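Local coordinates for methylmalonate-semialdehyde dehydrogenase (Oceanimonas doudoroffii, PDB 4ZZ7), which catalyses the NAD-dependent, CoA-acylating oxidation of methylmalonate semialdehyde to propionyl-CoA and belongs to the aldehyde dehydrogenase family, at residues Phe139-Val145 and Arg472-Lys476; Val220-Val226 and Lys244-Leu249; Pro446-Phe452 and His464-Asp469. One frame throughout, in Å; residues are numbered along the deposited sequence.

Interaction 1 (Phe139-Val145 and Arg472-Lys476); sequences FQPMGVV and RFYTK
Gln140 and Lys476 form an antiparallel hydrogen-bonded pair where strand 133-141 meets strand 475-483, part of a three-stranded sheet that, with its contacts to a second subunit, is consistent with the oligomerisation domain of the aldehyde dehydrogenase fold. The pair is closed by two backbone bonds: Lys476 N reaches Gln140 O at 2.8 Å with an N-H...O angle of 168°, and Gln140 N returns to Lys476 O at 3.0 Å, more bent at 146°. Phe139 CA adds a CA-H...O contact to the same Lys476 oxygen.

Flat groups meet where the end of helix 467-473 passes strand 133-141. Phe139 CE1 lies over the centre of the Arg472 guanidinium, 3.7 Å from Arg472 CZ, with the two planes 29° apart, while Arg472 CD sits over the rim of one ring face. The Arg472 chain, bent at chi2 and chi3, doubles back to bring its charged end to Phe139, and NH2 goes on to a salt bridge with Asp469 of the second subunit. Thr475 OG1 comes to 3.4 Å from Phe139 CB. With OG1 held between its own N and carbonyl carbon, that hydroxyl is bonded to Val471 O in the preceding helix.

A thioether lies on the aliphatic part of a lysine: Met142 SD crosses the Lys476 chain, 3.7 Å from Lys476 CG. Lys476 CE passes the Pro141 carbonyl, and the ammonium beyond it makes a cation-pi contact with Trp455 of the second subunit. The apolar packing is that of Tyr474, the first residue past helix 467-473 to leave helical angles, which meets Val145 at about a right angle, and Val145 CG1 rests 3.8 Å from Tyr474 CE1.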
loop_
_atom_site.group_PDB
_atom_site.type_symbol
_atom_site.label_atom_id
_atom_site.label_comp_id
_atom_site.label_asym_id
_atom_site.label_seq_id
_atom_site.Cartn_x
_atom_site.Cartn_y
_atom_site.Cartn_z
ATOM N N PHE A 139 -4.433 -13.367 -0.072
ATOM C CA PHE A 139 -3.549 -13.887 0.992
ATOM C C PHE A 139 -4.310 -14.828 1.926
ATOM O O PHE A 139 -4.831 -14.439 2.986
ATOM C CB PHE A 139 -2.862 -12.743 1.730
ATOM C CG PHE A 139 -2.054 -11.874 0.825
ATOM C CD1 PHE A 139 -0.926 -12.372 0.196
ATOM C CD2 PHE A 139 -2.435 -10.570 0.579
ATOM C CE1 PHE A 139 -0.183 -11.582 -0.662
ATOM C CE2 PHE A 139 -1.701 -9.763 -0.272
ATOM C CZ PHE A 139 -0.565 -10.267 -0.891
ATOM N N GLN A 140 -4.356 -16.089 1.509
ATOM C CA GLN A 140 -5.202 -17.079 2.141
ATOM C C GLN A 140 -4.460 -17.742 3.262
ATOM O O GLN A 140 -3.232 -17.634 3.339
ATOM C CB GLN A 140 -5.647 -18.099 1.119
ATOM C CG GLN A 140 -6.506 -17.454 0.055
ATOM C CD GLN A 140 -7.210 -18.447 -0.829
ATOM O OE1 GLN A 140 -6.904 -19.643 -0.834
ATOM N NE2 GLN A 140 -8.173 -17.953 -1.586
ATOM N N PRO A 141 -5.194 -18.435 4.141
ATOM C CA PRO A 141 -4.521 -18.990 5.307
ATOM C C PRO A 141 -3.657 -20.227 5.013
ATOM O O PRO A 141 -3.926 -20.965 4.073
ATOM C CB PRO A 141 -5.680 -19.324 6.249
ATOM C CG PRO A 141 -6.847 -18.542 5.733
ATOM C CD PRO A 141 -6.655 -18.556 4.260
ATOM N N MET A 142 -2.629 -20.414 5.834
ATOM C CA MET A 142 -1.742 -21.566 5.757
ATOM C C MET A 142 -2.426 -22.874 6.208
ATOM O O MET A 142 -2.427 -23.888 5.493
ATOM C CB MET A 142 -0.503 -21.316 6.630
ATOM C CG MET A 142 0.376 -20.132 6.211
ATOM S SD MET A 142 1.023 -20.322 4.532
ATOM C CE MET A 142 2.102 -21.763 4.628
ATOM N N GLY A 143 -3.001 -22.847 7.400
ATOM C CA GLY A 143 -3.533 -24.056 8.016
ATOM C C GLY A 143 -3.212 -24.053 9.478
ATOM O O GLY A 143 -3.588 -23.113 10.168
ATOM N N VAL A 144 -2.512 -25.094 9.936
ATOM C CA VAL A 144 -2.080 -25.178 11.336
ATOM C C VAL A 144 -0.704 -24.581 11.411
ATOM O O VAL A 144 0.188 -24.935 10.634
ATOM C CB VAL A 144 -2.046 -26.608 11.921
ATOM C CG1 VAL A 144 -1.631 -26.564 13.385
ATOM C CG2 VAL A 144 -3.409 -27.294 11.826
ATOM N N VAL A 145 -0.558 -23.673 12.370
ATOM C CA VAL A 145 0.650 -22.894 12.548
ATOM C C VAL A 145 1.150 -23.113 13.940
ATOM O O VAL A 145 0.357 -23.135 14.881
ATOM C CB VAL A 145 0.375 -21.404 12.375
ATOM C CG1 VAL A 145 1.640 -20.594 12.661
ATOM C CG2 VAL A 145 -0.089 -21.140 10.952
ATOM N N ARG A 472 2.063 -11.518 6.129
ATOM C CA ARG A 472 2.652 -12.243 5.001
ATOM C C ARG A 472 3.232 -13.612 5.347
ATOM O O ARG A 472 3.268 -14.521 4.486
ATOM C CB ARG A 472 3.711 -11.384 4.316
ATOM C CG ARG A 472 3.101 -10.160 3.676
ATOM C CD ARG A 472 2.140 -10.489 2.534
ATOM N NE ARG A 472 2.900 -10.755 1.311
ATOM C CZ ARG A 472 3.181 -11.965 0.810
ATOM N NH1 ARG A 472 2.757 -13.113 1.391
ATOM N NH2 ARG A 472 3.895 -12.037 -0.305
ATOM N N PHE A 473 3.692 -13.755 6.586
ATOM C CA PHE A 473 4.218 -15.031 7.031
ATOM C C PHE A 473 3.110 -15.995 7.347
ATOM O O PHE A 473 3.250 -17.184 7.067
ATOM C CB PHE A 473 5.105 -14.894 8.247
ATOM C CG PHE A 473 5.713 -16.197 8.669
ATOM C CD1 PHE A 473 6.788 -16.731 7.970
ATOM C CD2 PHE A 473 5.192 -16.909 9.735
ATOM C CE1 PHE A 473 7.348 -17.932 8.348
ATOM C CE2 PHE A 473 5.739 -18.123 10.113
ATOM C CZ PHE A 473 6.817 -18.632 9.422
ATOM N N TYR A 474 2.024 -15.481 7.933
ATOM C CA TYR A 474 0.880 -16.313 8.297
ATOM C C TYR A 474 -0.128 -16.486 7.169
ATOM O O TYR A 474 -1.196 -17.040 7.389
ATOM C CB TYR A 474 0.200 -15.791 9.576
ATOM C CG TYR A 474 1.096 -15.840 10.782
ATOM C CD1 TYR A 474 1.868 -16.942 11.037
ATOM C CD2 TYR A 474 1.149 -14.790 11.689
ATOM C CE1 TYR A 474 2.693 -16.992 12.135
ATOM C CE2 TYR A 474 1.966 -14.839 12.793
ATOM C CZ TYR A 474 2.739 -15.954 13.001
ATOM O OH TYR A 474 3.590 -16.086 14.069
ATOM N N THR A 475 0.199 -16.035 5.966
ATOM C CA THR A 475 -0.643 -16.362 4.808
ATOM C C THR A 475 0.153 -16.838 3.608
ATOM O O THR A 475 1.389 -16.714 3.582
ATOM C CB THR A 475 -1.458 -15.150 4.336
ATOM O OG1 THR A 475 -0.563 -14.144 3.842
ATOM C CG2 THR A 475 -2.352 -14.626 5.470
ATOM N N LYS A 476 -0.569 -17.361 2.613
ATOM C CA LYS A 476 0.039 -17.705 1.315
ATOM C C LYS A 476 -0.638 -16.990 0.147
ATOM O O LYS A 476 -1.866 -16.874 0.077
ATOM C CB LYS A 476 0.120 -19.213 1.079
ATOM C CG LYS A 476 -1.079 -19.979 1.541
ATOM C CD LYS A 476 -0.873 -21.451 1.316
ATOM C CE LYS A 476 -2.132 -22.220 1.717
ATOM N NZ LYS A 476 -2.054 -23.673 1.379
#

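Interaction 2 (Val220-Val226 and Lys244-Leu249); sequences VKAVSFV and KRCQAL. With NAD (nicotinamide-adenine-dinucleotide), chain M.
Ser224 OG is gripped from two sides: it donates to Gln247 OE1 at 2.6 Å, in the plane of the amide carbonyl and on a lone pair, and is also hydrogen-bonded to Tyr474 OH. Gln247 is extended beyond CG, which carries its amide alongside Ser224; the other end of that amide, NE2, is bonded to Leu463 O. The backbones run parallel in step, with Phe225 N to Gln247 O at 2.8 Å, nearly straight at 170°, and Leu249 N to Phe225 O at 2.9 Å.

This is the beta-alpha-beta crossover of a Rossmann-like NAD-binding domain: strand 220-226, helix 229-241, strand 245-249. On the helix side lie Val223, Phe225, Cys246 and Ala248, with Phe225 CB 4.1 Å from Ala248 CB; Ser224 and Gln247 occupy the reverse face, under Phe473.

Lys244, bent at chi3 (70°), brings NZ to Val220 O at 3.0 Å, in the carbonyl plane, and NZ also bonds Leu215 O. With an alanine here, both carbonyls would probably be left without their ammonium donor, and a gap would open beside Val223 CG2.

The far ends of the strands touch the cofactor. Phe225 turns its ring edge to the adenosine ribose, CE1 lying 3.4 Å from NAD O4B, while Leu249 CD2 comes within 3.3 Å of the carboxamide nitrogen, NAD N7N.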
loop_
_atom_site.group_PDB
_atom_site.type_symbol
_atom_site.label_atom_id
_atom_site.label_comp_id
_atom_site.label_asym_id
_atom_site.label_seq_id
_atom_site.Cartn_x
_atom_site.Cartn_y
_atom_site.Cartn_z
ATOM N N VAL A 220 1.569 -29.252 10.117
ATOM C CA VAL A 220 2.080 -27.973 10.554
ATOM C C VAL A 220 2.727 -27.356 9.344
ATOM O O VAL A 220 3.741 -27.845 8.869
ATOM C CB VAL A 220 3.134 -28.101 11.688
ATOM C CG1 VAL A 220 3.662 -26.738 12.094
ATOM C CG2 VAL A 220 2.546 -28.784 12.913
ATOM N N LYS A 221 2.153 -26.254 8.889
ATOM C CA LYS A 221 2.560 -25.586 7.683
ATOM C C LYS A 221 3.469 -24.374 7.881
ATOM O O LYS A 221 4.000 -23.871 6.898
ATOM C CB LYS A 221 1.312 -25.149 6.921
ATOM C CG LYS A 221 0.881 -26.131 5.847
ATOM C CD LYS A 221 0.098 -27.294 6.399
ATOM C CE LYS A 221 0.407 -28.589 5.643
ATOM N NZ LYS A 221 -0.016 -28.608 4.215
ATOM N N ALA A 222 3.630 -23.882 9.108
ATOM C CA ALA A 222 4.538 -22.759 9.363
ATOM C C ALA A 222 4.977 -22.724 10.805
ATOM O O ALA A 222 4.195 -23.017 11.700
ATOM C CB ALA A 222 3.872 -21.438 8.998
ATOM N N VAL A 223 6.217 -22.322 11.033
ATOM C CA VAL A 223 6.768 -22.280 12.383
ATOM C C VAL A 223 7.403 -20.924 12.724
ATOM O O VAL A 223 8.372 -20.515 12.085
ATOM C CB VAL A 223 7.813 -23.399 12.561
ATOM C CG1 VAL A 223 8.386 -23.388 13.980
ATOM C CG2 VAL A 223 7.192 -24.757 12.218
ATOM N N SER A 224 6.860 -20.256 13.743
ATOM C CA SER A 224 7.439 -19.016 14.316
ATOM C C SER A 224 8.220 -19.318 15.601
ATOM O O SER A 224 7.624 -19.673 16.628
ATOM C CB SER A 224 6.336 -17.998 14.645
ATOM O OG SER A 224 5.774 -17.409 13.481
ATOM N N PHE A 225 9.547 -19.182 15.537
ATOM C CA PHE A 225 10.404 -19.403 16.706
ATOM C C PHE A 225 11.008 -18.114 17.135
ATOM O O PHE A 225 11.444 -17.341 16.295
ATOM C CB PHE A 225 11.557 -20.378 16.435
ATOM C CG PHE A 225 12.490 -20.553 17.617
ATOM C CD1 PHE A 225 12.159 -21.387 18.646
ATOM C CD2 PHE A 225 13.688 -19.853 17.696
ATOM C CE1 PHE A 225 12.996 -21.527 19.737
ATOM C CE2 PHE A 225 14.532 -19.991 18.785
ATOM C CZ PHE A 225 14.186 -20.829 19.806
ATOM N N VAL A 226 11.040 -17.917 18.456
ATOM C CA VAL A 226 11.755 -16.812 19.111
ATOM C C VAL A 226 12.559 -17.436 20.256
ATOM O O VAL A 226 12.014 -18.175 21.065
ATOM C CB VAL A 226 10.781 -15.729 19.646
ATOM C CG1 VAL A 226 11.506 -14.668 20.456
ATOM C CG2 VAL A 226 10.081 -15.060 18.485
ATOM N N LYS A 244 8.260 -27.073 5.315
ATOM C CA LYS A 244 7.525 -25.924 5.868
ATOM C C LYS A 244 8.352 -24.646 6.138
ATOM O O LYS A 244 9.511 -24.693 6.556
ATOM C CB LYS A 244 6.764 -26.315 7.130
ATOM C CG LYS A 244 7.650 -26.556 8.344
ATOM C CD LYS A 244 6.967 -27.460 9.361
ATOM C CE LYS A 244 6.853 -28.890 8.865
ATOM N NZ LYS A 244 5.992 -29.676 9.769
ATOM N N ARG A 245 7.695 -23.510 5.884
ATOM C CA ARG A 245 8.274 -22.198 6.053
ATOM C C ARG A 245 8.533 -21.921 7.524
ATOM O O ARG A 245 7.926 -22.556 8.399
ATOM C CB ARG A 245 7.345 -21.150 5.482
ATOM C CG ARG A 245 5.970 -21.108 6.126
ATOM C CD ARG A 245 5.189 -19.866 5.728
ATOM N NE ARG A 245 4.713 -19.888 4.345
ATOM C CZ ARG A 245 4.099 -18.872 3.740
ATOM N NH1 ARG A 245 3.855 -17.726 4.387
ATOM N NH2 ARG A 245 3.710 -19.000 2.474
ATOM N N CYS A 246 9.414 -20.961 7.790
ATOM C CA CYS A 246 9.873 -20.704 9.146
ATOM C C CYS A 246 10.480 -19.311 9.272
ATOM O O CYS A 246 11.013 -18.758 8.309
ATOM C CB CYS A 246 10.904 -21.782 9.566
ATOM S SG CYS A 246 11.659 -21.634 11.223
ATOM N N GLN A 247 10.361 -18.756 10.480
ATOM C CA GLN A 247 11.067 -17.540 10.907
ATOM C C GLN A 247 11.604 -17.852 12.311
ATOM O O GLN A 247 10.841 -18.200 13.217
ATOM C CB GLN A 247 10.149 -16.285 10.891
ATOM C CG GLN A 247 8.900 -16.374 11.795
ATOM C CD GLN A 247 7.874 -15.231 11.700
ATOM O OE1 GLN A 247 6.823 -15.291 12.362
ATOM N NE2 GLN A 247 8.167 -14.186 10.920
ATOM N N ALA A 248 12.911 -17.767 12.483
ATOM C CA ALA A 248 13.504 -18.015 13.765
ATOM C C ALA A 248 14.354 -16.838 14.182
ATOM O O ALA A 248 15.353 -16.511 13.548
ATOM C CB ALA A 248 14.345 -19.259 13.706
ATOM N N LEU A 249 13.952 -16.214 15.275
ATOM C CA LEU A 249 14.672 -15.092 15.850
ATOM C C LEU A 249 15.550 -15.573 16.999
ATOM O O LEU A 249 15.164 -16.456 17.748
ATOM C CB LEU A 249 13.679 -14.035 16.325
ATOM C CG LEU A 249 13.048 -13.202 15.208
ATOM C CD1 LEU A 249 12.068 -14.016 14.407
ATOM C CD2 LEU A 249 12.335 -11.986 15.773
HETATM P PA NAD M . 15.851 -20.996 24.029
HETATM O O1A NAD M . 16.283 -22.079 25.014
HETATM O O2A NAD M . 16.723 -20.593 22.853
HETATM O O5B NAD M . 14.438 -21.445 23.369
HETATM C C5B NAD M . 13.156 -21.154 23.946
HETATM C C4B NAD M . 12.090 -22.145 23.479
HETATM O O4B NAD M . 12.680 -23.191 22.703
HETATM C C3B NAD M . 11.353 -22.838 24.621
HETATM O O3B NAD M . 9.962 -22.873 24.292
HETATM C C2B NAD M . 11.998 -24.219 24.728
HETATM O O2B NAD M . 11.165 -25.330 25.071
HETATM C C1B NAD M . 12.534 -24.470 23.331
HETATM N N9A NAD M . 13.827 -25.217 23.335
HETATM C C8A NAD M . 14.862 -25.040 24.207
HETATM N N7A NAD M . 15.883 -25.870 23.907
HETATM C C5A NAD M . 15.516 -26.605 22.828
HETATM C C6A NAD M . 16.140 -27.683 22.005
HETATM N N6A NAD M . 17.382 -28.122 22.301
HETATM N N1A NAD M . 15.428 -28.188 20.961
HETATM C C2A NAD M . 14.168 -27.743 20.666
HETATM N N3A NAD M . 13.537 -26.770 21.356
HETATM C C4A NAD M . 14.149 -26.177 22.436
HETATM O O3 NAD M . 15.476 -19.636 24.865
HETATM P PN NAD M . 15.244 -19.428 26.475
HETATM O O1N NAD M . 13.926 -20.064 26.931
HETATM O O2N NAD M . 16.515 -19.658 27.304
HETATM O O5D NAD M . 15.038 -17.840 26.358
HETATM C C5D NAD M . 16.175 -16.972 26.217
HETATM C C4D NAD M . 16.527 -16.571 24.769
HETATM O O4D NAD M . 15.523 -15.785 24.088
HETATM C C3D NAD M . 17.797 -15.703 24.746
HETATM O O3D NAD M . 18.925 -16.461 24.296
HETATM C C2D NAD M . 17.504 -14.508 23.825
HETATM O O2D NAD M . 18.563 -14.275 22.890
HETATM C C1D NAD M . 16.200 -14.916 23.162
HETATM N N1N NAD M . 15.338 -13.818 22.740
HETATM C C2N NAD M . 15.372 -13.489 21.442
HETATM C C3N NAD M . 14.570 -12.463 20.950
HETATM C C7N NAD M . 14.592 -12.026 19.505
HETATM O O7N NAD M . 15.621 -11.706 18.898
HETATM N N7N NAD M . 13.416 -11.952 18.907
HETATM C C4N NAD M . 13.705 -11.811 21.822
HETATM C C5N NAD M . 13.671 -12.166 23.164
HETATM C C6N NAD M . 14.510 -13.193 23.603
#

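Interaction 3 (Pro446-Phe452 and His464-Asp469); sequences PVAYHSF and HAYGPD
The Tyr466 ring has Phe452 N over one face and the carbonyl oxygens of Pro446 and Val447 at its edge, in plane; its hydroxyl in turn lies at the edge of the Phe452 ring, 3.7 Å between Tyr466 OH and Phe452 CD2. Trp160 meets both rings obliquely. Tyr466 OH points to Pro446 O as a donor, though the modelled separation is too short to be trusted. Phe452 CG stands anti to its backbone N (chi1 -179°), which sends the ring past Tyr466 into the NAD pocket, its side chain about 4 Å from that of Cys283 at the nearest atoms.

A single antiparallel bridge ties the two segments: Phe452 N to Ala465 O at 2.8 Å, 174° at the hydrogen, and Ala465 N to Phe452 O at 2.7 Å. Next to it Ser451 OG is held twice, giving its proton to Tyr466 O at 2.7 Å and accepting Asp469 N at 3.2 Å.

Gly467, at positive phi, leaves room here, since a CB would probably crowd His450 O and Ser451 OG. Asp469 OD2 takes His464 N on its anti lone pair at 3.1 Å, while OD1 bridges to Arg472 and Arg477 of the second subunit. The serine and aspartate thus hold this end of helix 467-473 by polar bonds, and the paired arginines would be expected to stabilise the carboxylate as an anion.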
loop_
_atom_site.group_PDB
_atom_site.type_symbol
_atom_site.label_atom_id
_atom_site.label_comp_id
_atom_site.label_asym_id
_atom_site.label_seq_id
_atom_site.Cartn_x
_atom_site.Cartn_y
_atom_site.Cartn_z
ATOM N N PRO A 446 10.242 -1.896 17.596
ATOM C CA PRO A 446 9.169 -1.508 16.732
ATOM C C PRO A 446 7.780 -1.709 17.354
ATOM O O PRO A 446 7.538 -2.695 18.050
ATOM C CB PRO A 446 9.366 -2.426 15.527
ATOM C CG PRO A 446 10.817 -2.683 15.486
ATOM C CD PRO A 446 11.178 -2.819 16.918
ATOM N N VAL A 447 6.892 -0.767 17.067
ATOM C CA VAL A 447 5.532 -0.798 17.542
ATOM C C VAL A 447 4.755 -1.890 16.782
ATOM O O VAL A 447 5.147 -2.296 15.686
ATOM C CB VAL A 447 4.867 0.570 17.333
ATOM C CG1 VAL A 447 3.507 0.649 18.027
ATOM C CG2 VAL A 447 5.731 1.663 17.913
ATOM N N ALA A 448 3.659 -2.361 17.376
ATOM C CA ALA A 448 2.804 -3.427 16.820
ATOM C C ALA A 448 2.455 -3.326 15.354
ATOM O O ALA A 448 2.190 -4.362 14.733
ATOM C CB ALA A 448 1.505 -3.505 17.618
ATOM N N TYR A 449 2.388 -2.089 14.840
ATOM C CA TYR A 449 2.113 -1.806 13.398
ATOM C C TYR A 449 3.401 -1.777 12.556
ATOM O O TYR A 449 3.396 -1.403 11.386
ATOM C CB TYR A 449 1.244 -0.533 13.146
ATOM C CG TYR A 449 1.575 0.734 13.936
ATOM C CD1 TYR A 449 1.240 0.853 15.296
ATOM C CD2 TYR A 449 2.166 1.851 13.322
ATOM C CE1 TYR A 449 1.504 2.021 16.017
ATOM C CE2 TYR A 449 2.454 3.020 14.053
ATOM C CZ TYR A 449 2.119 3.094 15.406
ATOM O OH TYR A 449 2.369 4.209 16.174
ATOM N N HIS A 450 4.498 -2.191 13.163
ATOM C CA HIS A 450 5.720 -2.443 12.443
ATOM C C HIS A 450 6.154 -3.882 12.713
ATOM O O HIS A 450 5.459 -4.622 13.394
ATOM C CB HIS A 450 6.778 -1.395 12.819
ATOM C CG HIS A 450 6.613 -0.096 12.083
ATOM N ND1 HIS A 450 7.114 0.123 10.813
ATOM C CD2 HIS A 450 5.978 1.042 12.438
ATOM C CE1 HIS A 450 6.813 1.348 10.434
ATOM N NE2 HIS A 450 6.127 1.927 11.402
ATOM N N SER A 451 7.271 -4.299 12.144
ATOM C CA SER A 451 7.716 -5.634 12.393
ATOM C C SER A 451 9.047 -5.573 13.054
ATOM O O SER A 451 9.776 -4.606 12.868
ATOM C CB SER A 451 7.748 -6.431 11.106
ATOM O OG SER A 451 6.436 -6.669 10.643
ATOM N N PHE A 452 9.321 -6.631 13.819
ATOM C CA PHE A 452 10.495 -6.801 14.704
ATOM C C PHE A 452 11.376 -7.863 14.096
ATOM O O PHE A 452 10.903 -8.955 13.781
ATOM C CB PHE A 452 10.018 -7.322 16.061
ATOM C CG PHE A 452 11.096 -7.523 17.087
ATOM C CD1 PHE A 452 11.985 -8.574 16.993
ATOM C CD2 PHE A 452 11.165 -6.679 18.205
ATOM C CE1 PHE A 452 12.940 -8.765 17.964
ATOM C CE2 PHE A 452 12.130 -6.866 19.174
ATOM C CZ PHE A 452 13.013 -7.914 19.052
ATOM N N HIS A 464 9.840 -10.866 9.092
ATOM C CA HIS A 464 10.106 -10.603 10.491
ATOM C C HIS A 464 8.903 -10.834 11.369
ATOM O O HIS A 464 7.857 -11.211 10.889
ATOM C CB HIS A 464 10.671 -9.208 10.593
ATOM C CG HIS A 464 11.994 -9.092 9.919
ATOM N ND1 HIS A 464 12.812 -7.990 10.054
ATOM C CD2 HIS A 464 12.665 -9.962 9.127
ATOM C CE1 HIS A 464 13.925 -8.188 9.372
ATOM N NE2 HIS A 464 13.856 -9.373 8.797
ATOM N N ALA A 465 9.096 -10.655 12.671
ATOM C CA ALA A 465 8.074 -10.931 13.678
ATOM C C ALA A 465 7.060 -9.812 13.770
ATOM O O ALA A 465 7.405 -8.629 13.620
ATOM C CB ALA A 465 8.693 -11.181 15.047
ATOM N N TYR A 466 5.810 -10.259 13.984
ATOM C CA TYR A 466 4.587 -9.465 14.183
ATOM C C TYR A 466 4.401 -8.432 13.104
ATOM O O TYR A 466 5.095 -8.474 12.121
ATOM C CB TYR A 466 4.448 -8.953 15.648
ATOM C CG TYR A 466 5.411 -7.921 16.234
ATOM C CD1 TYR A 466 5.179 -6.578 16.063
ATOM C CD2 TYR A 466 6.445 -8.290 17.079
ATOM C CE1 TYR A 466 5.992 -5.620 16.657
ATOM C CE2 TYR A 466 7.252 -7.342 17.678
ATOM C CZ TYR A 466 7.025 -5.997 17.458
ATOM O OH TYR A 466 7.819 -5.022 18.026
ATOM N N GLY A 467 3.433 -7.544 13.239
ATOM C CA GLY A 467 3.296 -6.427 12.298
ATOM C C GLY A 467 2.878 -6.860 10.914
ATOM O O GLY A 467 2.231 -7.898 10.785
ATOM N N PRO A 468 3.268 -6.081 9.868
ATOM C CA PRO A 468 2.904 -6.435 8.485
ATOM C C PRO A 468 3.506 -7.741 7.957
ATOM O O PRO A 468 2.839 -8.495 7.226
ATOM C CB PRO A 468 3.462 -5.277 7.675
ATOM C CG PRO A 468 3.534 -4.149 8.652
ATOM C CD PRO A 468 4.038 -4.819 9.882
ATOM N N ASP A 469 4.751 -8.007 8.317
ATOM C CA ASP A 469 5.399 -9.219 7.879
ATOM C C ASP A 469 4.708 -10.451 8.385
ATOM O O ASP A 469 4.701 -11.460 7.688
ATOM C CB ASP A 469 6.847 -9.210 8.299
ATOM C CG ASP A 469 7.669 -8.266 7.458
ATOM O OD1 ASP A 469 7.104 -7.453 6.713
ATOM O OD2 ASP A 469 8.903 -8.328 7.492
#

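In the fold
All three contacts are largely buried, but they differ in depth and chemistry. Interaction 2 lies within the nucleotide-binding sheet and is mostly backbone pairing with a few buried polar side chains. Interaction 1 flanks it at the subunit interface and relies more on long, charged side chains; strands 144-148 and 220-226 are neighbours in that sheet, and Arg245 reaches the Phe473 carbonyl. Helix 467-473 serves both interactions 1 and 3, its end in one and its beginning in the other. Interaction 3 is irregular loop against helix start, and touches interaction 2 where Leu249 CD2 packs on Phe452 and Ala465, beside NAD. Interactions 1 and 3 both face the second subunit.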